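Local coordinates for superoxide dismutase [Mn], mitochondrial (Saccharomyces cerevisiae S288C, PDB 4F6E), which probably converts superoxide radicals to hydrogen peroxide and oxygen in mitochondria, using one manganese ion per subunit, at residues P16-S19 with G20-E24; N87-P90 with E91-G95. The protein carries 2 engineered substitutions. All blocks are in the same frame, centred on the assembly; numbering follows the deposited sequence.

Both contacts are local, and they come in series along the chain: interaction 1 caps the start of helix 20-27, and interaction 2 closes a turn in the loop that runs from helix 74-86 towards helix 107-111. Their centres lie 14 Å apart, with nearest atoms about 4 Å apart and not touching, on the same side of the chain's centre. Helix 20-27 carries the manganese ligand His26 and helix 74-86 carries His81, so one contact starts and the other follows a metal-binding helix of the alpha-hairpin domain. The N-terminal loop joins them: Trp9 and Leu14 touch Asn23 in the first and Pro90 in the second.

Interaction 1. Residues P16-S19 with G20-E24; sequences PYIS and GQINE
Ser19 sits at the N-cap of helix 20-27 and satisfies two amides of the helix's first turn. Its OG accepts from Ile22 N at 3.1 Å, the classical capping bond, and the approach is nearly straight, with an N-H...O angle of 169°. Serine suits the place because its short side chain brings a hydroxyl to an amide that has no earlier helical carbonyl to pair with. Chi1 of 90° places Ser19 OG beside the first turn, 3.4 Å from Ile22 CG1.

The carbonyl of Ser19 takes the next amide: Asn23 N donates to Ser19 O at 3.1 Å, in the carbonyl plane, as the first regular i to i+4 bond. Glu24 N then bonds to Gly20 O, while Gly20 N is taken up by the carboxylate of Glu15. Ser19 N bonds to OE1 of Gln177, in helix 175-178, whose Leu176 and Gln177 also touch Ile22.

Ile18 packs beside the cap: its CG2, anti to the backbone N, meets the side-chain amide of Asn23, 3.4 Å from OD1, and the two side chains cross at about a right angle. Asn23 spends its ND2 on Phe11 O, tying the helix to the N-terminal loop.

Were Ser19 replaced by an alanine, Ile22 N would probably lose its capping acceptor, though the backbone bond to Asn23 N could remain. Partners for the amides of Gly20, Ile22, Asn23 and Glu24 are consistent with a well-defined start to the helix that carries the manganese ligand His26, one turn beyond Ile22.

Interaction 2. Residues N87-P90 with E91-G95; sequences NLAP and ESQGG
Pro90 O is gripped by two backbone amides, Gln93 N and Gly95 N, which donate to it at 2.9 Å each from opposite faces of the carbonyl plane. Neither bond is straight, with N-H...O angles of 150° and 152°. The bond from Gln93 N and a second from Gly94 N to Glu91 O close two overlapping beta turns, with a short 3-10 segment at 91-92.

The side chain of Gln93 crosses the Pro90 ring obliquely. With CG anti to its own carbonyl carbon (chi1 -66°) and the chain extended beyond, its CD comes 3.6 Å from Pro90 CG, and OE1 lies 3.5 Å from Pro90 CD. Ser92 OG rests 3.7 Å from Pro90 CG. Proline suits the site because its nitrogen needs no hydrogen-bond partner and its ring gives the glutamine an apolar surface, while Gln93 NE2 donates to the backbone oxygen of the dimethylated lysine at position 8.

Gly94 has a positive phi, where a CB would jam against the preceding carbonyl oxygen. Gly95 CA lies 3.3 Å from Ala89 O in a CA-H...O contact, and a CB there would clash with that oxygen and Pro90 O. The shared acceptor and packed ring imply a compact, backbone-locked turn.

Interaction 1. Residues P16-S19 with G20-E24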
loop_
_atom_site.group_PDB
_atom_site.type_symbol
_atom_site.label_atom_id
_atom_site.label_comp_id
_atom_site.label_asym_id
_atom_site.label_seq_id
_atom_site.Cartn_x
_atom_site.Cartn_y
_atom_site.Cartn_z
ATOM N N PRO A 16 34.975 1.732 -12.155
ATOM C CA PRO A 16 34.836 1.307 -10.760
ATOM C C PRO A 16 33.494 1.727 -10.154
ATOM O O PRO A 16 33.299 1.589 -8.946
ATOM C CB PRO A 16 35.973 2.071 -10.070
ATOM C CG PRO A 16 36.053 3.341 -10.833
ATOM C CD PRO A 16 35.701 3.014 -12.269
ATOM N N TYR A 17 32.576 2.233 -10.975
ATOM C CA TYR A 17 31.361 2.830 -10.451
ATOM C C TYR A 17 30.381 1.774 -9.958
ATOM O O TYR A 17 29.767 1.927 -8.902
ATOM C CB TYR A 17 30.731 3.741 -11.515
ATOM C CG TYR A 17 31.740 4.723 -12.075
ATOM C CD1 TYR A 17 32.213 5.775 -11.300
ATOM C CD2 TYR A 17 32.245 4.576 -13.364
ATOM C CE1 TYR A 17 33.155 6.658 -11.796
ATOM C CE2 TYR A 17 33.174 5.456 -13.868
ATOM C CZ TYR A 17 33.623 6.493 -13.080
ATOM O OH TYR A 17 34.558 7.368 -13.578
ATOM N N ILE A 18 30.248 0.691 -10.721
ATOM C CA ILE A 18 29.498 -0.479 -10.284
ATOM C C ILE A 18 30.392 -1.695 -10.442
ATOM O O ILE A 18 30.907 -1.960 -11.535
ATOM C CB ILE A 18 28.219 -0.698 -11.118
ATOM C CG1 ILE A 18 27.279 0.497 -10.989
ATOM C CG2 ILE A 18 27.520 -1.966 -10.664
ATOM C CD1 ILE A 18 25.983 0.327 -11.802
ATOM N N SER A 19 30.606 -2.426 -9.352
ATOM C CA SER A 19 31.580 -3.510 -9.387
ATOM C C SER A 19 31.095 -4.684 -10.236
ATOM O O SER A 19 29.885 -4.953 -10.332
ATOM C CB SER A 19 31.916 -3.965 -7.966
ATOM O OG SER A 19 31.052 -5.001 -7.541
ATOM N N GLY A 20 32.044 -5.351 -10.885
ATOM C CA GLY A 20 31.751 -6.530 -11.675
ATOM C C GLY A 20 31.108 -7.635 -10.862
ATOM O O GLY A 20 30.271 -8.369 -11.378
ATOM N N GLN A 21 31.505 -7.753 -9.595
ATOM C CA GLN A 21 30.949 -8.775 -8.709
ATOM C C GLN A 21 29.450 -8.537 -8.505
ATOM O O GLN A 21 28.637 -9.468 -8.558
ATOM C CB GLN A 21 31.683 -8.760 -7.366
ATOM C CG GLN A 21 33.210 -8.811 -7.480
ATOM C CD GLN A 21 33.745 -10.201 -7.804
ATOM O OE1 GLN A 21 34.073 -10.500 -8.958
ATOM N NE2 GLN A 21 33.860 -11.052 -6.780
ATOM N N ILE A 22 29.080 -7.281 -8.287
ATOM C CA ILE A 22 27.664 -6.923 -8.226
ATOM C C ILE A 22 26.925 -7.242 -9.522
ATOM O O ILE A 22 25.902 -7.925 -9.495
ATOM C CB ILE A 22 27.474 -5.447 -7.815
ATOM C CG1 ILE A 22 27.877 -5.281 -6.345
ATOM C CG2 ILE A 22 26.018 -5.003 -8.027
ATOM C CD1 ILE A 22 27.716 -3.878 -5.819
ATOM N N ASN A 23 27.434 -6.777 -10.659
ATOM C CA ASN A 23 26.740 -7.047 -11.916
ATOM C C ASN A 23 26.530 -8.542 -12.146
ATOM O O ASN A 23 25.460 -8.960 -12.581
ATOM C CB ASN A 23 27.479 -6.439 -13.109
ATOM C CG ASN A 23 27.286 -4.945 -13.214
ATOM O OD1 ASN A 23 26.314 -4.387 -12.710
ATOM N ND2 ASN A 23 28.216 -4.287 -13.887
ATOM N N GLU A 24 27.548 -9.345 -11.835
ATOM C CA GLU A 24 27.447 -10.788 -12.023
ATOM C C GLU A 24 26.309 -11.387 -11.184
ATOM O O GLU A 24 25.489 -12.142 -11.696
ATOM C CB GLU A 24 28.775 -11.478 -11.691
ATOM C CG GLU A 24 28.765 -12.970 -11.966
ATOM C CD GLU A 24 30.027 -13.676 -11.487
ATOM O OE1 GLU A 24 30.712 -13.155 -10.575
ATOM O OE2 GLU A 24 30.331 -14.762 -12.026
#

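Interaction 2. Residues N87-P90 with E91-G95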
loop_
_atom_site.group_PDB
_atom_site.type_symbol
_atom_site.label_atom_id
_atom_site.label_comp_id
_atom_site.label_asym_id
_atom_site.label_seq_id
_atom_site.Cartn_x
_atom_site.Cartn_y
_atom_site.Cartn_z
ATOM N N ASN A 87 19.896 0.912 -19.958
ATOM C CA ASN A 87 20.302 2.299 -19.717
ATOM C C ASN A 87 21.602 2.468 -18.922
ATOM O O ASN A 87 21.837 3.527 -18.345
ATOM C CB ASN A 87 19.151 3.247 -19.245
ATOM C CG ASN A 87 18.549 2.905 -17.870
ATOM O OD1 ASN A 87 17.328 2.711 -17.758
ATOM N ND2 ASN A 87 19.374 2.897 -16.817
ATOM N N LEU A 88 22.437 1.428 -18.947
ATOM C CA LEU A 88 23.812 1.483 -18.454
ATOM C C LEU A 88 24.775 1.197 -19.609
ATOM O O LEU A 88 24.458 0.423 -20.511
ATOM C CB LEU A 88 24.036 0.444 -17.351
ATOM C CG LEU A 88 23.166 0.635 -16.105
ATOM C CD1 LEU A 88 23.355 -0.516 -15.116
ATOM C CD2 LEU A 88 23.463 1.968 -15.439
ATOM N N ALA A 89 25.949 1.814 -19.581
ATOM C CA ALA A 89 26.952 1.550 -20.608
ATOM C C ALA A 89 28.295 2.007 -20.100
ATOM O O ALA A 89 28.367 2.975 -19.346
ATOM C CB ALA A 89 26.602 2.284 -21.898
ATOM N N PRO A 90 29.366 1.316 -20.509
ATOM C CA PRO A 90 30.680 1.846 -20.149
ATOM C C PRO A 90 30.966 3.151 -20.885
ATOM O O PRO A 90 30.309 3.459 -21.885
ATOM C CB PRO A 90 31.644 0.739 -20.594
ATOM C CG PRO A 90 30.905 -0.043 -21.606
ATOM C CD PRO A 90 29.447 0.042 -21.242
ATOM N N GLU A 91 31.919 3.926 -20.379
ATOM C CA GLU A 91 32.293 5.177 -21.019
ATOM C C GLU A 91 32.677 4.966 -22.484
ATOM O O GLU A 91 32.400 5.812 -23.325
ATOM C CB GLU A 91 33.439 5.864 -20.268
ATOM C CG GLU A 91 33.831 7.207 -20.888
ATOM C CD GLU A 91 35.082 7.820 -20.279
ATOM O OE1 GLU A 91 35.962 7.066 -19.806
ATOM O OE2 GLU A 91 35.183 9.068 -20.281
ATOM N N SER A 92 33.296 3.825 -22.777
ATOM C CA SER A 92 33.732 3.501 -24.138
ATOM C C SER A 92 32.561 3.371 -25.108
ATOM O O SER A 92 32.738 3.443 -26.328
ATOM C CB SER A 92 34.525 2.195 -24.139
ATOM O OG SER A 92 33.687 1.108 -23.781
ATOM N N GLN A 93 31.369 3.163 -24.558
ATOM C CA GLN A 93 30.153 3.006 -25.341
ATOM C C GLN A 93 29.223 4.187 -25.098
ATOM O O GLN A 93 28.026 4.122 -25.396
ATOM C CB GLN A 93 29.441 1.696 -24.980
ATOM C CG GLN A 93 30.211 0.427 -25.348
ATOM C CD GLN A 93 29.515 -0.842 -24.865
ATOM O OE1 GLN A 93 28.353 -0.813 -24.453
ATOM N NE2 GLN A 93 30.230 -1.963 -24.908
ATOM N N GLY A 94 29.772 5.261 -24.538
ATOM C CA GLY A 94 29.022 6.491 -24.374
ATOM C C GLY A 94 28.372 6.692 -23.017
ATOM O O GLY A 94 27.650 7.672 -22.814
ATOM N N GLY A 95 28.625 5.774 -22.090
ATOM C CA GLY A 95 28.134 5.917 -20.728
ATOM C C GLY A 95 28.593 7.237 -20.127
ATOM O O GLY A 95 29.753 7.640 -20.289
#